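Local coordinates for protein O-methyltransferase (Burkholderia thailandensis, PDB 3MCZ) that probably transfers a methyl group from S-adenosyl-L-methionine to an oxygen atom of its substrate and probably forms dimers, at residues D169-L174 / A282-T287; T182-A187 / A274-P279; T192-V197 / V251-D256; D256-F261 / E268-A273. One frame throughout, in Å; residues are numbered along the deposited sequence. Where two conformers were deposited one is given.

Overall arrangement
All four contacts lie in the Rossmann-like O-methyltransferase domain and gather round one mixed sheet with strand order 3-2-1-4-5-7-6. Contact 1 sets helix 150-172 on strand 281-288, and contact 3 sets helix 192-200 on the neighbouring strand 251-255; their centres are about 7 Å apart. Contact 2 joins strand 182-186 to the end of helix 263-275, and contact 4 binds that helix to the loop leading into it, about 12 Å away between centres. Contacts 3 and 4 follow one another along the chain, sharing Asp-256, and contact 1 encloses the other three. Helices thus cover both faces of the central parallel strands, building the methyltransferase core.

Contact 1 (D169-L174 / A282-T287); sequences DVVSEL and ALLILT
Leu-174 and Leu-284 meet tip to tip in a small apolar contact between the end region of helix 150-172 and the middle of strand 281-288. Leu-174 CD1 lies 3.6 Å from Leu-284 CD1 and 4.1 Å from Leu-284 CD2, so one methyl group faces the fork of the opposite leucine. Leu-284 already points its CB at the helix, and with CG anti to the carbonyl carbon (chi1 -55°) the fork ends against Leu-174. Val-171, three residues earlier in helix 150-172, adds a looser touch, with CG1 4.4 Å from Leu-284 CD1. Phe-177 and Ile-345 also pack on Leu-284, while Tyr-193 bridges the neighbourhood by touching both Val-171 and Leu-286.

No hydrogen bond joins the two segments; the polar interactions shape each one separately. Ser-172 OG donates to Asp-169 O at 2.9 Å, approaching above the carbonyl plane rather than along a lone pair, and has a second, weak bond to Val-168 O. The backbone bonds from Glu-173 N to Val-170 O and from Leu-174 N to Val-171 O, the latter 3.1 Å, each span three residues, a tighter turn than the regular alpha-helical pattern. This turn carries Leu-174 round to the sheet.

On the strand, alternate side chains part company: Leu-284 and Leu-286 point to this helix layer, whereas Ile-285 packs on Ile-322 and Val-326 of helix 319-328 across the sheet. Such a strand, apolar on both faces and buried between helical layers, is characteristic of the Rossmann-like alpha/beta/alpha sandwich of class I methyltransferases.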
# COMPACT_ATOMS: atom_id res chain seq x y z
N ASP A 169 18.41 -23.00 -3.90
CA ASP A 169 19.09 -23.63 -5.03
C ASP A 169 20.58 -23.28 -5.07
O ASP A 169 21.40 -24.16 -5.32
CB ASP A 169 18.41 -23.23 -6.34
CG ASP A 169 16.90 -23.53 -6.34
OD1 ASP A 169 16.48 -24.46 -5.61
OD2 ASP A 169 16.15 -22.84 -7.06
N VAL A 170 20.93 -22.04 -4.75
CA VAL A 170 22.34 -21.62 -4.69
C VAL A 170 23.08 -22.25 -3.52
O VAL A 170 24.17 -22.78 -3.69
CB VAL A 170 22.49 -20.10 -4.64
CG1 VAL A 170 23.93 -19.71 -4.31
CG2 VAL A 170 22.05 -19.49 -5.97
N VAL A 171 22.47 -22.23 -2.33
CA VAL A 171 23.11 -22.86 -1.18
C VAL A 171 23.37 -24.35 -1.42
O VAL A 171 24.45 -24.87 -1.10
CB VAL A 171 22.25 -22.65 0.10
CG1 VAL A 171 22.72 -23.52 1.25
CG2 VAL A 171 22.30 -21.19 0.50
N SER A 172 22.40 -25.04 -2.01
CA SER A 172 22.55 -26.49 -2.20
C SER A 172 23.72 -26.86 -3.14
O SER A 172 24.25 -27.97 -3.02
CB SER A 172 21.25 -27.12 -2.71
OG SER A 172 21.00 -26.69 -4.02
N GLU A 173 24.12 -25.96 -4.04
CA GLU A 173 25.27 -26.21 -4.96
C GLU A 173 26.63 -25.75 -4.44
O GLU A 173 27.62 -25.85 -5.15
CB GLU A 173 25.06 -25.55 -6.33
N LEU A 174 26.69 -25.24 -3.22
CA LEU A 174 27.97 -24.82 -2.66
C LEU A 174 28.96 -25.99 -2.57
O LEU A 174 28.58 -27.09 -2.23
CB LEU A 174 27.79 -24.24 -1.28
CG LEU A 174 27.11 -22.87 -1.22
CD1 LEU A 174 26.93 -22.47 0.25
CD2 LEU A 174 27.91 -21.81 -2.00
N ALA A 282 32.74 -25.26 7.53
CA ALA A 282 32.27 -23.93 7.16
C ALA A 282 31.03 -23.53 7.93
O ALA A 282 30.16 -24.36 8.21
CB ALA A 282 31.97 -23.85 5.63
N LEU A 283 30.97 -22.25 8.23
CA LEU A 283 29.78 -21.60 8.74
C LEU A 283 29.17 -20.78 7.58
O LEU A 283 29.87 -19.96 6.94
CB LEU A 283 30.17 -20.64 9.88
CG LEU A 283 29.02 -19.76 10.43
CD1 LEU A 283 27.83 -20.61 10.94
CD2 LEU A 283 29.49 -18.79 11.52
N LEU A 284 27.88 -21.00 7.31
CA LEU A 284 27.19 -20.28 6.25
C LEU A 284 26.20 -19.33 6.88
O LEU A 284 25.41 -19.74 7.73
CB LEU A 284 26.43 -21.21 5.31
CG LEU A 284 27.22 -22.34 4.66
CD1 LEU A 284 26.34 -23.14 3.69
CD2 LEU A 284 28.51 -21.84 3.95
N ILE A 285 26.26 -18.06 6.49
CA ILE A 285 25.27 -17.09 6.91
C ILE A 285 24.69 -16.38 5.70
O ILE A 285 25.39 -15.72 4.97
CB ILE A 285 25.85 -16.03 7.85
CG1 ILE A 285 26.53 -16.68 9.09
CG2 ILE A 285 24.72 -15.02 8.26
CD1 ILE A 285 27.30 -15.69 10.00
N LEU A 286 23.39 -16.55 5.50
CA LEU A 286 22.69 -15.88 4.44
C LEU A 286 21.99 -14.68 5.07
O LEU A 286 21.25 -14.82 6.04
CB LEU A 286 21.66 -16.83 3.87
CG LEU A 286 20.90 -16.34 2.66
CD1 LEU A 286 21.85 -16.10 1.47
CD2 LEU A 286 19.84 -17.41 2.32
N THR A 287 22.21 -13.51 4.50
CA THR A 287 21.70 -12.29 5.08
C THR A 287 21.42 -11.27 3.97
O THR A 287 22.15 -11.20 2.96
CB THR A 287 22.67 -11.77 6.15
OG1 THR A 287 22.07 -10.66 6.81
CG2 THR A 287 24.04 -11.32 5.55

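Contact 2 (T182-A187 / A274-P279); sequences TVIDLA and AGLVKP
Strand 182-186 and the chain leaving helix 263-275 face each other in roughly opposite directions, with the CA atoms 8.5 Å apart between Ile-184 and Leu-276 and 9.7 Å between Thr-182 and Lys-278. Leu-276 carries the apolar half. Its CD1 reaches Leu-186 CD2 at 4.0 Å, the two leucines meeting tip to tip, and passes 4.2 Å from Ile-184 CG2, where the side chains cross at about a right angle. One methyl is therefore set against two alternate residues on the same face of the strand. Trp-209 of strand 205-210 and Val-252 of strand 251-255 also pack on Leu-276, so Leu-276 meets side chains from three adjoining strands.

Topologically this is the end of the beta-alpha-beta crossover from strand 251-255 through helix 263-275 to strand 281-288, part of the Rossmann-like methyltransferase fold. The turn leaving the helix is bound by Val-277 N donating to Ala-274 O at 3.0 Å; the same carbonyl also accepts from Arg-348 NH2, and Arg-348 NE bonds to Val-277 O.

At the other end the contact turns polar and indirect. Lys-278 NZ stands 4.0 Å from Thr-182 OG1, too far for a direct bond, and a water fills the step, lying 2.6 Å from Thr-182 OG1 and accepting from Lys-278 NZ at 2.6 Å. The lysine gets there as an extended chain beyond CG, coming across the threonine. Thr-182 OG1, placed between its own backbone N and carbonyl carbon (chi1 54°), is also hydrogen-bonded to Asp-250 N, which anchors the hydroxyl independently of the lysine.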
# COMPACT_ATOMS: atom_id res chain seq x y z
N THR A 182 28.32 -33.99 7.80
CA THR A 182 27.29 -33.55 8.72
C THR A 182 27.04 -32.06 8.61
O THR A 182 27.97 -31.27 8.35
CB THR A 182 27.67 -33.84 10.18
OG1 THR A 182 28.96 -33.27 10.46
CG2 THR A 182 27.67 -35.39 10.44
N VAL A 183 25.77 -31.71 8.79
CA VAL A 183 25.26 -30.36 8.72
C VAL A 183 24.34 -30.07 9.91
O VAL A 183 23.46 -30.87 10.26
CB VAL A 183 24.41 -30.12 7.44
CG1 VAL A 183 23.98 -28.63 7.34
CG2 VAL A 183 25.12 -30.56 6.20
N ILE A 184 24.48 -28.88 10.48
CA ILE A 184 23.57 -28.36 11.48
C ILE A 184 22.91 -27.07 10.93
O ILE A 184 23.61 -26.15 10.51
CB ILE A 184 24.34 -28.10 12.78
CG1 ILE A 184 24.71 -29.41 13.44
CG2 ILE A 184 23.55 -27.22 13.71
CD1 ILE A 184 25.53 -29.27 14.70
N ASP A 185 21.57 -27.05 10.89
CA ASP A 185 20.77 -25.89 10.42
C ASP A 185 20.18 -25.18 11.66
O ASP A 185 19.20 -25.66 12.28
CB ASP A 185 19.65 -26.39 9.48
CG ASP A 185 19.01 -25.29 8.62
OD1 ASP A 185 19.53 -24.13 8.57
OD2 ASP A 185 17.98 -25.60 7.96
N LEU A 186 20.76 -24.06 12.02
CA LEU A 186 20.40 -23.34 13.22
C LEU A 186 19.20 -22.42 12.92
O LEU A 186 19.22 -21.64 11.98
CB LEU A 186 21.59 -22.54 13.76
CG LEU A 186 22.84 -23.32 14.23
CD1 LEU A 186 24.00 -22.32 14.47
CD2 LEU A 186 22.59 -24.21 15.46
N ALA A 187 18.13 -22.54 13.71
CA ALA A 187 16.95 -21.73 13.44
C ALA A 187 16.40 -22.15 12.08
O ALA A 187 15.87 -21.32 11.32
CB ALA A 187 17.29 -20.23 13.44
N ALA A 274 29.88 -20.61 15.20
CA ALA A 274 31.24 -20.81 14.73
C ALA A 274 31.89 -21.94 15.57
O ALA A 274 32.59 -22.77 15.02
CB ALA A 274 32.03 -19.54 14.83
N GLY A 275 31.63 -21.96 16.87
CA GLY A 275 32.20 -23.00 17.74
C GLY A 275 31.76 -24.42 17.34
O GLY A 275 32.46 -25.40 17.63
N LEU A 276 30.63 -24.54 16.65
CA LEU A 276 30.17 -25.86 16.19
C LEU A 276 30.91 -26.38 14.96
O LEU A 276 30.83 -27.58 14.65
CB LEU A 276 28.68 -25.84 15.89
CG LEU A 276 27.63 -25.61 16.98
CD1 LEU A 276 26.31 -25.45 16.30
CD2 LEU A 276 27.63 -26.81 17.90
N VAL A 277 31.63 -25.51 14.25
CA VAL A 277 32.25 -25.83 12.98
C VAL A 277 33.55 -26.66 13.18
O VAL A 277 34.51 -26.19 13.78
CB VAL A 277 32.60 -24.56 12.17
CG1 VAL A 277 33.32 -24.96 10.84
CG2 VAL A 277 31.33 -23.69 11.89
N LYS A 278 33.57 -27.87 12.62
CA LYS A 278 34.73 -28.75 12.74
C LYS A 278 35.86 -28.19 11.92
O LYS A 278 35.64 -27.38 11.01
CB LYS A 278 34.40 -30.18 12.26
CG LYS A 278 33.33 -30.90 13.15
CD LYS A 278 32.94 -32.20 12.52
CE LYS A 278 31.98 -33.03 13.36
NZ LYS A 278 31.90 -34.49 12.86
N PRO A 279 37.09 -28.60 12.23
CA PRO A 279 38.20 -28.20 11.37
C PRO A 279 37.98 -28.57 9.93
O PRO A 279 37.50 -29.65 9.63
CB PRO A 279 39.39 -29.00 11.93
CG PRO A 279 39.05 -29.25 13.31
CD PRO A 279 37.55 -29.36 13.40
O HOH W 1 31.04 -34.79 10.40

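Contact 3 (T192-V197 / V251-D256); sequences TYLAQV and VVMLND
In the first beta-alpha unit of the Rossmann-like methyltransferase domain, helix 192-200 follows strand 182-186 and lays Tyr-193 and Leu-194 on Asn-255 and Met-253 of the adjacent strand 251-255. The axes of the helix and strand segments approach to 10.6 Å.

Asn-255 lies over one face of the Tyr-193 ring. Its CB makes a CH-pi contact 4.2 Å from the ring centroid, 13° off the normal, and its OD1 lies over the CG end of the same face, 3.6 Å from Tyr-193 CG. The amide plane is tilted 38° from the ring, so this is not a parallel stack.

Met-253, present as selenomethionine, bends at its last torsion (chi3 -72°) and brings CE against the helix: CE is 3.9 Å from Leu-194 CA and 4.0 Å from Leu-194 CD1. Tyr-193 CB touches the same methyl at 4.3 Å.

Beyond the ring, a water at its edge, in plane, lies 2.9 Å from Tyr-193 OH and donates to Asp-256 OD2 at 2.6 Å. Asp-256 OD1 is hydrogen-bonded to Tyr-341 OH.

The chemistry thus grades along the strand from apolar contact at Met-253 to a water-bridged polar end at Asp-256. With each carboxylate oxygen engaged by a separate partner, the rotation of Asp-256 is probably restricted, while the ring of Tyr-193 is located by its face and its hydroxyl together.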
# COMPACT_ATOMS: atom_id res chain seq x y z
N THR A 192 13.87 -25.85 4.47
CA THR A 192 13.98 -26.11 3.05
C THR A 192 15.45 -26.12 2.61
O THR A 192 15.80 -26.90 1.73
CB THR A 192 13.13 -25.11 2.22
OG1 THR A 192 11.76 -25.23 2.63
CG2 THR A 192 13.20 -25.44 0.77
N TYR A 193 16.30 -25.29 3.22
CA TYR A 193 17.71 -25.29 2.82
C TYR A 193 18.33 -26.66 3.15
O TYR A 193 18.96 -27.27 2.30
CB TYR A 193 18.52 -24.19 3.50
CG TYR A 193 18.12 -22.76 3.13
CD1 TYR A 193 17.09 -22.09 3.81
CD2 TYR A 193 18.78 -22.08 2.13
CE1 TYR A 193 16.73 -20.79 3.47
CE2 TYR A 193 18.43 -20.77 1.77
CZ TYR A 193 17.41 -20.13 2.45
OH TYR A 193 17.06 -18.82 2.11
N LEU A 194 18.13 -27.14 4.36
CA LEU A 194 18.76 -28.40 4.76
C LEU A 194 18.27 -29.56 3.91
O LEU A 194 19.07 -30.37 3.46
CB LEU A 194 18.50 -28.68 6.22
CG LEU A 194 19.17 -29.97 6.71
CD1 LEU A 194 20.70 -29.84 6.60
CD2 LEU A 194 18.77 -30.27 8.11
N ALA A 195 16.95 -29.64 3.71
CA ALA A 195 16.36 -30.71 2.95
C ALA A 195 16.90 -30.74 1.53
O ALA A 195 17.23 -31.81 1.01
CB ALA A 195 14.81 -30.58 2.95
N GLN A 196 17.00 -29.58 0.88
CA GLN A 196 17.44 -29.55 -0.50
C GLN A 196 18.93 -29.89 -0.59
O GLN A 196 19.36 -30.51 -1.56
CB GLN A 196 17.16 -28.18 -1.13
CG GLN A 196 15.73 -28.02 -1.60
CD GLN A 196 15.58 -28.31 -3.07
OE1 GLN A 196 15.42 -27.40 -3.88
NE2 GLN A 196 15.63 -29.59 -3.43
N VAL A 197 19.69 -29.47 0.41
CA VAL A 197 21.11 -29.78 0.51
C VAL A 197 21.26 -31.32 0.65
O VAL A 197 22.02 -31.92 -0.08
CB VAL A 197 21.78 -29.07 1.72
CG1 VAL A 197 23.20 -29.62 1.97
CG2 VAL A 197 21.86 -27.51 1.49
N VAL A 251 29.40 -28.51 8.35
CA VAL A 251 28.74 -27.30 7.90
C VAL A 251 27.64 -26.89 8.87
O VAL A 251 26.78 -27.69 9.27
CB VAL A 251 28.18 -27.40 6.45
CG1 VAL A 251 27.57 -26.03 6.03
CG2 VAL A 251 29.25 -27.81 5.47
N VAL A 252 27.68 -25.62 9.29
CA VAL A 252 26.69 -25.08 10.21
C VAL A 252 26.04 -23.92 9.48
O VAL A 252 26.72 -23.10 8.88
CB VAL A 252 27.37 -24.60 11.53
CG1 VAL A 252 26.36 -23.91 12.48
CG2 VAL A 252 28.12 -25.78 12.21
N MSE A 253 24.71 -23.83 9.51
CA MSE A 253 24.04 -22.79 8.75
C MSE A 253 23.20 -21.89 9.66
O MSE A 253 22.52 -22.39 10.53
CB MSE A 253 23.13 -23.41 7.68
CG MSE A 253 23.81 -24.39 6.80
SE MSE A 253 22.77 -24.90 5.25
CE MSE A 253 21.46 -25.93 6.09
N LEU A 254 23.27 -20.60 9.39
CA LEU A 254 22.44 -19.55 9.97
C LEU A 254 21.80 -18.80 8.80
O LEU A 254 22.32 -17.78 8.37
CB LEU A 254 23.30 -18.56 10.72
CG LEU A 254 23.62 -18.78 12.18
CD1 LEU A 254 24.67 -17.74 12.61
CD2 LEU A 254 22.34 -18.72 13.11
N ASN A 255 20.69 -19.29 8.28
CA ASN A 255 20.18 -18.74 7.03
C ASN A 255 19.03 -17.78 7.29
O ASN A 255 18.02 -18.20 7.83
CB ASN A 255 19.71 -19.88 6.12
CG ASN A 255 20.87 -20.72 5.61
OD1 ASN A 255 20.75 -21.94 5.50
ND2 ASN A 255 22.00 -20.07 5.33
N ASP A 256 19.23 -16.50 6.95
CA ASP A 256 18.14 -15.51 6.89
C ASP A 256 17.41 -15.47 8.23
O ASP A 256 16.18 -15.50 8.25
CB ASP A 256 17.19 -15.91 5.74
CG ASP A 256 16.28 -14.79 5.24
OD1 ASP A 256 16.58 -13.59 5.42
OD2 ASP A 256 15.25 -15.15 4.60
O HOH W 2 15.05 -17.65 3.83

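Contact 4 (D256-F261 / E268-A273); sequences DCLHYF and EVIGHA
Val-269 CG2 sits squarely over the centre of the Phe-261 ring, 4.1 Å from its centroid and 8° off the normal, a CH-pi contact. The other branch, CG1, anti to the valine's backbone N (chi1 168°), turns toward Leu-258 and comes 4.2 Å from Leu-258 CD2. The valine fork is thus divided between leucine and phenylalanine.

Ile-270, next on the helix, crosses Leu-258 at about a right angle: its CD1 lies 3.9 Å from Leu-258 CD1, and its CG1 4.0 Å from Leu-258 CD2. Ile-322 of helix 319-328 packs on both Leu-258 and Ile-270, and Ile-285 of strand 281-288 also touches the leucine.

The 3-10 turn at 258-260 brings Leu-258 and Phe-261 to the same side, toward the helix. Phe-261 N bonds to Leu-258 O at 3.1 Å, and the CA of Leu-258 lies at the edge of the phenylalanine ring, in its plane.

This beta-alpha connection of the Rossmann-like methyltransferase domain, from strand 251-255 to helix 263-275, is therefore folded back on the helix it enters. With no hydrogen bond across the segments, their mutual hold rests on dispersion and hydrophobic burial, shared between the methyl over the aromatic face and the leucine packed on Val-269 and Ile-270.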
# COMPACT_ATOMS: atom_id res chain seq x y z
N ASP A 256 19.23 -16.50 6.95
CA ASP A 256 18.14 -15.51 6.89
C ASP A 256 17.41 -15.47 8.23
O ASP A 256 16.18 -15.50 8.25
CB ASP A 256 17.19 -15.91 5.74
CG ASP A 256 16.28 -14.79 5.24
OD1 ASP A 256 16.58 -13.59 5.42
OD2 ASP A 256 15.25 -15.15 4.60
N CYS A 257 18.18 -15.38 9.33
CA CYS A 257 17.65 -15.38 10.70
C CYS A 257 18.35 -14.45 11.69
O CYS A 257 17.83 -14.22 12.79
CB CYS A 257 17.68 -16.80 11.29
SG CYS A 257 19.38 -17.47 11.44
N LEU A 258 19.51 -13.90 11.34
CA LEU A 258 20.20 -13.01 12.30
C LEU A 258 19.43 -11.72 12.62
O LEU A 258 19.64 -11.09 13.68
CB LEU A 258 21.63 -12.70 11.83
CG LEU A 258 22.70 -13.80 12.04
CD1 LEU A 258 23.99 -13.32 11.39
CD2 LEU A 258 22.94 -14.15 13.51
N HIS A 259 18.49 -11.35 11.75
CA HIS A 259 17.71 -10.17 11.94
C HIS A 259 16.61 -10.28 13.01
O HIS A 259 15.90 -9.31 13.22
CB HIS A 259 17.12 -9.69 10.61
CG HIS A 259 16.37 -10.75 9.89
ND1 HIS A 259 16.91 -11.46 8.84
CD2 HIS A 259 15.13 -11.26 10.09
CE1 HIS A 259 16.04 -12.36 8.42
NE2 HIS A 259 14.94 -12.24 9.15
N TYR A 260 16.47 -11.44 13.66
CA TYR A 260 15.65 -11.56 14.86
C TYR A 260 16.36 -11.15 16.14
O TYR A 260 15.74 -11.07 17.20
CB TYR A 260 15.16 -13.01 15.03
CG TYR A 260 14.11 -13.37 14.03
CD1 TYR A 260 12.79 -13.01 14.23
CD2 TYR A 260 14.44 -14.05 12.86
CE1 TYR A 260 11.83 -13.33 13.30
CE2 TYR A 260 13.50 -14.37 11.93
CZ TYR A 260 12.20 -14.02 12.15
OH TYR A 260 11.26 -14.35 11.21
N PHE A 261 17.66 -10.87 16.04
CA PHE A 261 18.49 -10.62 17.20
C PHE A 261 18.96 -9.17 17.22
O PHE A 261 19.22 -8.61 16.15
CB PHE A 261 19.67 -11.57 17.18
CG PHE A 261 19.27 -13.01 17.24
CD1 PHE A 261 18.70 -13.53 18.41
CD2 PHE A 261 19.39 -13.82 16.13
CE1 PHE A 261 18.30 -14.90 18.46
CE2 PHE A 261 18.99 -15.17 16.17
CZ PHE A 261 18.45 -15.70 17.36
N GLU A 268 26.70 -13.05 19.88
CA GLU A 268 26.76 -14.29 20.64
C GLU A 268 26.36 -15.52 19.84
O GLU A 268 26.98 -16.57 19.99
CB GLU A 268 25.90 -14.19 21.89
CG GLU A 268 26.53 -13.24 22.90
CD GLU A 268 25.60 -12.81 24.01
OE1 GLU A 268 24.36 -12.92 23.87
OE2 GLU A 268 26.14 -12.31 25.02
N VAL A 269 25.33 -15.39 19.01
CA VAL A 269 24.83 -16.49 18.18
C VAL A 269 25.87 -16.89 17.15
O VAL A 269 26.08 -18.06 16.91
CB VAL A 269 23.55 -16.12 17.47
CG1 VAL A 269 23.17 -17.17 16.37
CG2 VAL A 269 22.42 -16.00 18.51
N ILE A 270 26.50 -15.90 16.54
CA ILE A 270 27.54 -16.14 15.53
C ILE A 270 28.71 -16.87 16.18
O ILE A 270 29.21 -17.85 15.65
CB ILE A 270 28.01 -14.84 14.87
CG1 ILE A 270 26.89 -14.26 14.01
CG2 ILE A 270 29.24 -15.09 14.00
CD1 ILE A 270 27.12 -12.82 13.61
N GLY A 271 29.14 -16.41 17.36
CA GLY A 271 30.18 -17.11 18.08
C GLY A 271 29.89 -18.57 18.43
O GLY A 271 30.75 -19.44 18.28
N HIS A 272 28.69 -18.82 18.92
CA HIS A 272 28.29 -20.17 19.27
C HIS A 272 28.26 -21.04 18.01
O HIS A 272 28.70 -22.20 18.04
CB HIS A 272 26.90 -20.16 19.88
CG HIS A 272 26.82 -19.47 21.21
ND1 HIS A 272 25.66 -18.88 21.66
CD2 HIS A 272 27.75 -19.27 22.16
CE1 HIS A 272 25.88 -18.34 22.85
NE2 HIS A 272 27.14 -18.55 23.17
N ALA A 273 27.72 -20.48 16.94
CA ALA A 273 27.61 -21.18 15.67
C ALA A 273 28.98 -21.57 15.16
O ALA A 273 29.20 -22.72 14.73
CB ALA A 273 26.90 -20.32 14.61